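Local coordinates for protein D-aminopeptidase (Bacillus subtilis, PDB 1HI9) that hydrolyses N-terminal residues of peptides containing D-amino acids, using two zinc ions per subunit inside the central chamber of a homodecamer, at residues M1-E10 against G50-H60; A138-L149 against L202-P213. All coordinates share one frame; numbering follows the deposited sequence.

Interaction 1 (M1-E10 against G50-H60); sequences MKLYMSVDME and GCTEVLVNDSH. With ZN (zinc ion), chain G; ZN (zinc ion), chain F.
Met1 lays CG against Cys51 SG at 3.7 Å, and its N bonds to Thr52 OG1. Two parallel strands begin here, joined by helix 28-48 in a beta-alpha-beta crossover. Lys2 runs alongside Glu53, but Lys2 NZ stays 4.4 Å from Glu53 OE1, too far for a salt bridge, and hydrogen-bonds to Thr94 OG1. The backbone N and O of Leu3, Met5 and Val7 pair with Glu53, Leu55, Asn57 and Ser59; Val7 N to Asn57 O is almost straight at 176°. On the face shared with Lys2 and Glu53, Leu55 CD1 meets the Tyr4 ring at its edge. Ser6 OG, anti to the backbone N (chi1 175°), reaches Ser59 OG in a 2.7 Å hydrogen bond.

Beyond the strand ends the two segments build the metal site. Asp8 bridges both zinc ions: OD1 binds the zinc also held by Glu10 and His60, OD2 the second zinc at 2.0 Å. Met9 CB sits over a face of the His60 ring, 3.6 Å from its centroid, a CH-pi contact. His60 ND1 binds that first zinc in the ring plane at 2.5 Å. His60 NE2 bonds to Val21 O, which helps fix the ring's rotation. Glu10 OE1 holds the same zinc at 2.3 Å; a water bridges the two ions, and His104 and Glu133 also bind the second. Strand 2-7 lies between strands 53-58 and 97-103, and helix 28-48 covers the Val7, Val54 and Val56 face.

Interaction 2 (A138-L149 against L202-P213); sequences AYVAGYYDVPVL and LQNKDKVKPLTP
Leu211 lies over one face of the Tyr139 ring, with CD1 4.0 Å from the ring centroid and offset toward the rim, a CH-pi contact. This is where the segment following helix 187-203 runs past the end of helix 133-143, which closes in a Schellman motif with Asp145 as the C-prime residue. Leu211 CD1 also meets Ala138 CB at 3.6 Å. Pro213 runs counter to Tyr139 and sets CB against CD2 of the ring. One helical turn on, the backbone of Gly142 comes close: its CA makes a nearly straight C-H...O contact to Leu211 O at 3.4 Å, 171° at the hydrogen.

Past the turn, the Pro147 and Pro210 rings run alongside, CD of Pro147 on CG of Pro210 at 3.9 Å. Pro147 CB also touches Val208 CG1 at 4.0 Å. Leu149 enters strand 148-152 with CG anti to its carbonyl carbon (chi1 -54°). That puts CD2 on Lys205 CB at 3.7 Å, while CD1 meets Leu202 CD2. Lys205 NZ turns back to bond Leu202 O at the end of helix 187-203. One water links the two segments, accepting from Val148 N at 2.8 Å and donating to Lys209 O at 3.2 Å.

In the fold
Interaction 1 and interaction 2 have centres about 14 Å apart and reach the same mixed sheet. In that sheet strand 97-103 separates strand 2-7 from strand 148-152. Both segments of interaction 1 precede both segments of interaction 2 along the chain. They touch directly where Leu202 CD2 packs on Met1 CE and Cys51 SG, at the end of interaction 1 remote from the zinc ions. Interaction 1 carries metal ligands at the C-terminal ends of its strands. Interaction 2 lies farther out and joins helix 133-143, whose first residue Glu133 binds zinc, to the segment after helix 187-203.

Interaction 1 (M1-E10 against G50-H60)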
loop_
_atom_site.group_PDB
_atom_site.type_symbol
_atom_site.label_atom_id
_atom_site.label_comp_id
_atom_site.label_asym_id
_atom_site.label_seq_id
_atom_site.Cartn_x
_atom_site.Cartn_y
_atom_site.Cartn_z
ATOM N N MET A 1 33.253 28.972 31.549
ATOM C CA MET A 1 31.834 29.431 31.593
ATOM C C MET A 1 30.953 28.461 30.809
ATOM O O MET A 1 31.322 28.015 29.725
ATOM C CB MET A 1 31.727 30.852 31.016
ATOM C CG MET A 1 32.228 31.008 29.584
ATOM S SD MET A 1 32.411 32.740 29.039
ATOM C CE MET A 1 30.730 33.141 28.548
ATOM N N LYS A 2 29.798 28.123 31.376
ATOM C CA LYS A 2 28.864 27.204 30.732
ATOM C C LYS A 2 27.880 27.930 29.821
ATOM O O LYS A 2 27.254 28.913 30.216
ATOM C CB LYS A 2 28.082 26.411 31.783
ATOM C CG LYS A 2 28.937 25.475 32.610
ATOM C CD LYS A 2 28.160 24.867 33.769
ATOM C CE LYS A 2 27.087 23.897 33.313
ATOM N NZ LYS A 2 26.418 23.287 34.492
ATOM N N LEU A 3 27.751 27.436 28.596
ATOM C CA LEU A 3 26.840 28.022 27.632
ATOM C C LEU A 3 25.767 26.996 27.247
ATOM O O LEU A 3 26.068 25.831 26.980
ATOM C CB LEU A 3 27.628 28.486 26.404
ATOM C CG LEU A 3 26.943 29.260 25.268
ATOM C CD1 LEU A 3 26.309 28.288 24.319
ATOM C CD2 LEU A 3 25.918 30.237 25.820
ATOM N N TYR A 4 24.511 27.434 27.251
ATOM C CA TYR A 4 23.385 26.575 26.900
ATOM C C TYR A 4 22.915 26.854 25.482
ATOM O O TYR A 4 22.741 28.012 25.093
ATOM C CB TYR A 4 22.207 26.812 27.834
ATOM C CG TYR A 4 21.027 25.904 27.544
ATOM C CD1 TYR A 4 21.005 24.586 28.017
ATOM C CD2 TYR A 4 19.942 26.353 26.786
ATOM C CE1 TYR A 4 19.928 23.736 27.746
ATOM C CE2 TYR A 4 18.863 25.512 26.506
ATOM C CZ TYR A 4 18.860 24.209 26.991
ATOM O OH TYR A 4 17.780 23.387 26.753
ATOM N N MET A 5 22.678 25.790 24.720
ATOM C CA MET A 5 22.217 25.928 23.343
ATOM C C MET A 5 20.927 25.170 23.058
ATOM O O MET A 5 20.803 23.987 23.358
ATOM C CB MET A 5 23.291 25.451 22.365
ATOM C CG MET A 5 24.287 26.514 21.958
ATOM S SD MET A 5 25.480 25.923 20.733
ATOM C CE MET A 5 24.444 25.673 19.317
ATOM N N SER A 6 19.962 25.873 22.481
ATOM C CA SER A 6 18.693 25.274 22.105
ATOM C C SER A 6 18.682 25.367 20.594
ATOM O O SER A 6 18.729 26.467 20.038
ATOM C CB SER A 6 17.521 26.059 22.681
ATOM O OG SER A 6 16.292 25.532 22.212
ATOM N N VAL A 7 18.632 24.219 19.923
ATOM C CA VAL A 7 18.642 24.217 18.468
ATOM C C VAL A 7 17.359 23.696 17.827
ATOM O O VAL A 7 16.993 22.532 17.999
ATOM C CB VAL A 7 19.818 23.376 17.914
ATOM C CG1 VAL A 7 19.980 23.638 16.421
ATOM C CG2 VAL A 7 21.100 23.710 18.660
ATOM N N ASP A 8 16.688 24.573 17.082
ATOM C CA ASP A 8 15.469 24.225 16.365
ATOM C C ASP A 8 15.885 24.013 14.906
ATOM O O ASP A 8 17.062 24.170 14.568
ATOM C CB ASP A 8 14.452 25.366 16.465
ATOM C CG ASP A 8 13.019 24.875 16.440
ATOM O OD1 ASP A 8 12.796 23.675 16.188
ATOM O OD2 ASP A 8 12.109 25.693 16.671
ATOM N N MET A 9 14.935 23.674 14.040
ATOM C CA MET A 9 15.265 23.425 12.629
ATOM C C MET A 9 14.748 24.398 11.578
ATOM O O MET A 9 15.462 24.706 10.630
ATOM C CB MET A 9 14.783 22.036 12.217
ATOM C CG MET A 9 15.883 21.023 12.047
ATOM S SD MET A 9 15.279 19.535 11.291
ATOM C CE MET A 9 16.357 19.397 9.908
ATOM N N GLU A 10 13.504 24.850 11.722
ATOM C CA GLU A 10 12.905 25.735 10.731
ATOM C C GLU A 10 13.736 26.961 10.389
ATOM O O GLU A 10 13.708 27.442 9.256
ATOM C CB GLU A 10 11.511 26.177 11.174
ATOM C CG GLU A 10 10.473 25.067 11.181
ATOM C CD GLU A 10 10.540 24.198 12.424
ATOM O OE1 GLU A 10 11.420 24.440 13.272
ATOM O OE2 GLU A 10 9.706 23.275 12.554
ATOM N N GLY A 50 36.338 31.073 25.048
ATOM C CA GLY A 50 36.490 30.896 26.479
ATOM C C GLY A 50 35.584 29.891 27.161
ATOM O O GLY A 50 35.950 29.343 28.202
ATOM N N CYS A 51 34.406 29.643 26.597
ATOM C CA CYS A 51 33.480 28.690 27.204
ATOM C C CYS A 51 34.147 27.346 27.483
ATOM O O CYS A 51 34.880 26.808 26.650
ATOM C CB CYS A 51 32.250 28.493 26.306
ATOM S SG CYS A 51 31.214 29.978 26.144
ATOM N N THR A 52 33.889 26.814 28.672
ATOM C CA THR A 52 34.455 25.537 29.094
ATOM C C THR A 52 33.467 24.390 28.917
ATOM O O THR A 52 33.856 23.221 28.897
ATOM C CB THR A 52 34.866 25.589 30.572
ATOM O OG1 THR A 52 33.742 26.004 31.363
ATOM C CG2 THR A 52 36.024 26.566 30.767
ATOM N N GLU A 53 32.188 24.739 28.797
ATOM C CA GLU A 53 31.118 23.758 28.622
ATOM C C GLU A 53 30.030 24.283 27.695
ATOM O O GLU A 53 29.644 25.451 27.769
ATOM C CB GLU A 53 30.493 23.406 29.975
ATOM C CG GLU A 53 30.788 21.997 30.455
ATOM C CD GLU A 53 30.046 21.638 31.746
ATOM O OE1 GLU A 53 30.337 22.236 32.804
ATOM O OE2 GLU A 53 29.164 20.754 31.703
ATOM N N VAL A 54 29.542 23.415 26.818
ATOM C CA VAL A 54 28.479 23.781 25.891
ATOM C C VAL A 54 27.463 22.649 25.838
ATOM O O VAL A 54 27.743 21.579 25.302
ATOM C CB VAL A 54 29.013 24.026 24.472
ATOM C CG1 VAL A 54 27.875 24.464 23.567
ATOM C CG2 VAL A 54 30.102 25.077 24.500
ATOM N N LEU A 55 26.289 22.894 26.419
ATOM C CA LEU A 55 25.210 21.917 26.445
ATOM C C LEU A 55 24.312 22.197 25.249
ATOM O O LEU A 55 23.769 23.300 25.122
ATOM C CB LEU A 55 24.388 22.055 27.730
ATOM C CG LEU A 55 23.878 20.775 28.389
ATOM C CD1 LEU A 55 22.699 21.110 29.275
ATOM C CD2 LEU A 55 23.474 19.765 27.338
ATOM N N VAL A 56 24.152 21.199 24.385
ATOM C CA VAL A 56 23.333 21.342 23.187
ATOM C C VAL A 56 22.065 20.503 23.283
ATOM O O VAL A 56 22.121 19.274 23.343
ATOM C CB VAL A 56 24.121 20.927 21.922
ATOM C CG1 VAL A 56 23.310 21.250 20.665
ATOM C CG2 VAL A 56 25.464 21.648 21.895
ATOM N N ASN A 57 20.921 21.186 23.295
ATOM C CA ASN A 57 19.615 20.541 23.396
ATOM C C ASN A 57 18.874 20.584 22.058
ATOM O O ASN A 57 18.529 21.660 21.557
ATOM C CB ASN A 57 18.769 21.242 24.464
ATOM C CG ASN A 57 17.436 20.553 24.707
ATOM O OD1 ASN A 57 16.428 21.199 24.994
ATOM N ND2 ASN A 57 17.428 19.240 24.604
ATOM N N ASP A 58 18.636 19.412 21.479
ATOM C CA ASP A 58 17.917 19.312 20.214
ATOM C C ASP A 58 16.499 19.723 20.569
ATOM O O ASP A 58 15.842 19.051 21.372
ATOM C CB ASP A 58 17.935 17.862 19.717
ATOM C CG ASP A 58 17.472 17.728 18.282
ATOM O OD1 ASP A 58 16.480 18.396 17.913
ATOM O OD2 ASP A 58 18.090 16.940 17.529
ATOM N N SER A 59 16.020 20.812 19.971
ATOM C CA SER A 59 14.681 21.320 20.290
ATOM C C SER A 59 13.643 21.244 19.185
ATOM O O SER A 59 12.676 21.995 19.203
ATOM C CB SER A 59 14.788 22.773 20.756
ATOM O OG SER A 59 15.725 22.887 21.804
ATOM N N HIS A 60 13.815 20.325 18.247
ATOM C CA HIS A 60 12.878 20.224 17.142
ATOM C C HIS A 60 12.128 18.895 17.052
ATOM O O HIS A 60 12.739 17.828 17.092
ATOM C CB HIS A 60 13.643 20.473 15.842
ATOM C CG HIS A 60 12.845 20.204 14.604
ATOM N ND1 HIS A 60 11.754 20.963 14.245
ATOM C CD2 HIS A 60 12.976 19.257 13.644
ATOM C CE1 HIS A 60 11.248 20.500 13.117
ATOM N NE2 HIS A 60 11.971 19.465 12.731
HETATM ZN ZN ZN G . 10.859 23.161 15.089
HETATM ZN ZN ZN F . 10.097 25.804 16.613
HETATM O O HOH W 1 9.031 23.994 16.656
#

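Interaction 2 (A138-L149 against L202-P213)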
loop_
_atom_site.group_PDB
_atom_site.type_symbol
_atom_site.label_atom_id
_atom_site.label_comp_id
_atom_site.label_asym_id
_atom_site.label_seq_id
_atom_site.Cartn_x
_atom_site.Cartn_y
_atom_site.Cartn_z
ATOM N N ALA A 138 12.751 32.125 26.439
ATOM C CA ALA A 138 13.513 33.212 27.028
ATOM C C ALA A 138 13.042 33.415 28.463
ATOM O O ALA A 138 13.849 33.617 29.372
ATOM C CB ALA A 138 13.332 34.493 26.214
ATOM N N TYR A 139 11.728 33.336 28.668
ATOM C CA TYR A 139 11.163 33.502 30.001
ATOM C C TYR A 139 11.629 32.398 30.945
ATOM O O TYR A 139 11.878 32.656 32.126
ATOM C CB TYR A 139 9.635 33.521 29.943
ATOM C CG TYR A 139 9.046 34.892 29.707
ATOM C CD1 TYR A 139 7.989 35.070 28.819
ATOM C CD2 TYR A 139 9.541 36.012 30.374
ATOM C CE1 TYR A 139 7.438 36.326 28.594
ATOM C CE2 TYR A 139 8.996 37.277 30.161
ATOM C CZ TYR A 139 7.943 37.426 29.266
ATOM O OH TYR A 139 7.387 38.670 29.044
ATOM N N VAL A 140 11.740 31.167 30.444
ATOM C CA VAL A 140 12.200 30.077 31.300
ATOM C C VAL A 140 13.669 30.328 31.624
ATOM O O VAL A 140 14.123 30.031 32.716
ATOM C CB VAL A 140 12.044 28.697 30.623
ATOM C CG1 VAL A 140 12.682 27.621 31.498
ATOM C CG2 VAL A 140 10.569 28.392 30.404
ATOM N N ALA A 141 14.403 30.878 30.669
ATOM C CA ALA A 141 15.803 31.186 30.890
ATOM C C ALA A 141 15.863 32.258 31.980
ATOM O O ALA A 141 16.732 32.227 32.855
ATOM C CB ALA A 141 16.439 31.704 29.606
ATOM N N GLY A 142 14.922 33.201 31.921
ATOM C CA GLY A 142 14.867 34.274 32.895
ATOM C C GLY A 142 14.637 33.767 34.305
ATOM O O GLY A 142 15.197 34.295 35.263
ATOM N N TYR A 143 13.806 32.739 34.431
ATOM C CA TYR A 143 13.511 32.148 35.726
ATOM C C TYR A 143 14.799 31.734 36.421
ATOM O O TYR A 143 14.890 31.782 37.640
ATOM C CB TYR A 143 12.625 30.919 35.557
ATOM C CG TYR A 143 12.262 30.258 36.863
ATOM C CD1 TYR A 143 11.205 30.730 37.634
ATOM C CD2 TYR A 143 13.008 29.173 37.344
ATOM C CE1 TYR A 143 10.893 30.140 38.862
ATOM C CE2 TYR A 143 12.709 28.575 38.571
ATOM C CZ TYR A 143 11.644 29.066 39.326
ATOM O OH TYR A 143 11.327 28.475 40.534
ATOM N N TYR A 144 15.790 31.312 35.640
ATOM C CA TYR A 144 17.068 30.890 36.198
ATOM C C TYR A 144 18.094 32.010 36.147
ATOM O O TYR A 144 19.274 31.783 36.390
ATOM C CB TYR A 144 17.612 29.671 35.447
ATOM C CG TYR A 144 16.784 28.411 35.627
ATOM C CD1 TYR A 144 15.864 28.006 34.650
ATOM C CD2 TYR A 144 16.921 27.622 36.772
ATOM C CE1 TYR A 144 15.104 26.847 34.809
ATOM C CE2 TYR A 144 16.165 26.462 36.941
ATOM C CZ TYR A 144 15.262 26.082 35.954
ATOM O OH TYR A 144 14.526 24.937 36.121
ATOM N N ASP A 145 17.633 33.218 35.836
ATOM C CA ASP A 145 18.507 34.380 35.743
ATOM C C ASP A 145 19.580 34.215 34.690
ATOM O O ASP A 145 20.694 34.718 34.839
ATOM C CB ASP A 145 19.157 34.677 37.092
ATOM C CG ASP A 145 18.262 35.492 37.980
ATOM O OD1 ASP A 145 18.011 36.669 37.628
ATOM O OD2 ASP A 145 17.801 34.958 39.018
ATOM N N VAL A 146 19.239 33.504 33.624
ATOM C CA VAL A 146 20.176 33.296 32.541
ATOM C C VAL A 146 19.712 34.131 31.370
ATOM O O VAL A 146 18.557 34.072 30.970
ATOM C CB VAL A 146 20.245 31.827 32.126
ATOM C CG1 VAL A 146 21.184 31.676 30.950
ATOM C CG2 VAL A 146 20.715 30.983 33.301
ATOM N N PRO A 147 20.609 34.954 30.827
ATOM C CA PRO A 147 20.281 35.815 29.688
ATOM C C PRO A 147 20.450 35.129 28.330
ATOM O O PRO A 147 21.325 34.282 28.150
ATOM C CB PRO A 147 21.248 36.976 29.861
ATOM C CG PRO A 147 22.483 36.276 30.391
ATOM C CD PRO A 147 21.912 35.322 31.416
ATOM N N VAL A 148 19.596 35.505 27.385
ATOM C CA VAL A 148 19.651 34.963 26.043
ATOM C C VAL A 148 20.622 35.867 25.290
ATOM O O VAL A 148 20.261 36.953 24.834
ATOM C CB VAL A 148 18.266 35.000 25.369
ATOM C CG1 VAL A 148 18.366 34.522 23.938
ATOM C CG2 VAL A 148 17.287 34.136 26.157
ATOM N N LEU A 149 21.863 35.415 25.171
ATOM C CA LEU A 149 22.904 36.194 24.524
ATOM C C LEU A 149 22.764 36.341 23.022
ATOM O O LEU A 149 23.056 37.398 22.461
ATOM C CB LEU A 149 24.269 35.585 24.844
ATOM C CG LEU A 149 24.559 35.408 26.335
ATOM C CD1 LEU A 149 25.982 34.873 26.525
ATOM C CD2 LEU A 149 24.398 36.742 27.054
ATOM N N LEU A 202 29.152 36.604 22.975
ATOM C CA LEU A 202 29.814 36.170 24.197
ATOM C C LEU A 202 30.618 37.276 24.880
ATOM O O LEU A 202 30.701 37.321 26.110
ATOM C CB LEU A 202 30.714 34.964 23.909
ATOM C CG LEU A 202 29.987 33.624 23.754
ATOM C CD1 LEU A 202 30.919 32.582 23.197
ATOM C CD2 LEU A 202 29.440 33.196 25.095
ATOM N N GLN A 203 31.199 38.176 24.095
ATOM C CA GLN A 203 31.986 39.256 24.676
ATOM C C GLN A 203 31.135 40.463 25.048
ATOM O O GLN A 203 31.548 41.296 25.851
ATOM C CB GLN A 203 33.086 39.697 23.714
ATOM C CG GLN A 203 32.563 40.219 22.403
ATOM C CD GLN A 203 33.652 40.815 21.539
ATOM O OE1 GLN A 203 34.243 41.841 21.889
ATOM N NE2 GLN A 203 33.932 40.173 20.399
ATOM N N ASN A 204 29.943 40.553 24.471
ATOM C CA ASN A 204 29.049 41.670 24.749
ATOM C C ASN A 204 27.955 41.230 25.720
ATOM O O ASN A 204 26.983 41.951 25.949
ATOM C CB ASN A 204 28.437 42.159 23.433
ATOM C CG ASN A 204 27.827 43.543 23.542
ATOM O OD1 ASN A 204 26.614 43.718 23.388
ATOM N ND2 ASN A 204 28.667 44.540 23.802
ATOM N N LYS A 205 28.139 40.050 26.306
ATOM C CA LYS A 205 27.167 39.467 27.230
ATOM C C LYS A 205 26.701 40.344 28.383
ATOM O O LYS A 205 25.549 40.256 28.815
ATOM C CB LYS A 205 27.702 38.148 27.796
ATOM C CG LYS A 205 29.050 38.238 28.494
ATOM C CD LYS A 205 29.398 36.901 29.146
ATOM C CE LYS A 205 30.784 36.920 29.771
ATOM N NZ LYS A 205 31.859 37.056 28.743
ATOM N N ASP A 206 27.595 41.181 28.892
ATOM C CA ASP A 206 27.245 42.051 30.008
ATOM C C ASP A 206 26.098 43.016 29.697
ATOM O O ASP A 206 25.396 43.460 30.605
ATOM C CB ASP A 206 28.482 42.835 30.463
ATOM C CG ASP A 206 29.506 41.954 31.169
ATOM O OD1 ASP A 206 30.053 41.029 30.527
ATOM O OD2 ASP A 206 29.760 42.185 32.372
ATOM N N LYS A 207 25.900 43.327 28.419
ATOM C CA LYS A 207 24.839 44.249 28.033
ATOM C C LYS A 207 23.461 43.606 27.911
ATOM O O LYS A 207 22.466 44.288 27.649
ATOM C CB LYS A 207 25.204 44.949 26.720
ATOM C CG LYS A 207 26.394 45.891 26.856
ATOM C CD LYS A 207 26.666 46.665 25.579
ATOM C CE LYS A 207 27.826 47.643 25.767
ATOM N NZ LYS A 207 28.132 48.388 24.512
ATOM N N VAL A 208 23.398 42.294 28.117
ATOM C CA VAL A 208 22.132 41.581 28.019
ATOM C C VAL A 208 21.645 41.075 29.366
ATOM O O VAL A 208 22.394 40.446 30.113
ATOM C CB VAL A 208 22.238 40.386 27.066
ATOM C CG1 VAL A 208 20.879 39.714 26.931
ATOM C CG2 VAL A 208 22.745 40.851 25.713
ATOM N N LYS A 209 20.379 41.344 29.666
ATOM C CA LYS A 209 19.800 40.918 30.931
ATOM C C LYS A 209 18.766 39.821 30.759
ATOM O O LYS A 209 18.115 39.721 29.721
ATOM C CB LYS A 209 19.162 42.106 31.658
ATOM C CG LYS A 209 20.149 43.048 32.329
ATOM C CD LYS A 209 19.414 44.019 33.233
ATOM C CE LYS A 209 20.376 44.847 34.078
ATOM N NZ LYS A 209 19.665 45.693 35.107
ATOM N N PRO A 210 18.605 38.977 31.785
ATOM C CA PRO A 210 17.641 37.876 31.756
ATOM C C PRO A 210 16.223 38.409 31.601
ATOM O O PRO A 210 15.883 39.448 32.158
ATOM C CB PRO A 210 17.852 37.194 33.109
ATOM C CG PRO A 210 19.300 37.451 33.394
ATOM C CD PRO A 210 19.438 38.905 32.997
ATOM N N LEU A 211 15.406 37.697 30.831
ATOM C CA LEU A 211 14.027 38.099 30.619
ATOM C C LEU A 211 13.218 37.597 31.812
ATOM O O LEU A 211 12.570 36.549 31.745
ATOM C CB LEU A 211 13.488 37.477 29.332
ATOM C CG LEU A 211 12.560 38.336 28.469
ATOM C CD1 LEU A 211 11.767 37.423 27.545
ATOM C CD2 LEU A 211 11.620 39.142 29.330
ATOM N N THR A 212 13.262 38.346 32.906
ATOM C CA THR A 212 12.558 37.961 34.118
ATOM C C THR A 212 11.055 37.825 33.909
ATOM O O THR A 212 10.392 38.752 33.430
ATOM C CB THR A 212 12.827 38.974 35.246
ATOM O OG1 THR A 212 14.241 39.115 35.421
ATOM C CG2 THR A 212 12.196 38.500 36.555
ATOM N N PRO A 213 10.498 36.654 34.255
ATOM C CA PRO A 213 9.067 36.408 34.102
ATOM C C PRO A 213 8.312 36.768 35.372
ATOM O O PRO A 213 8.898 36.855 36.447
ATOM C CB PRO A 213 9.020 34.915 33.826
ATOM C CG PRO A 213 10.078 34.412 34.767
ATOM C CD PRO A 213 11.211 35.395 34.545
HETATM O O HOH W 2 17.393 36.973 28.191
#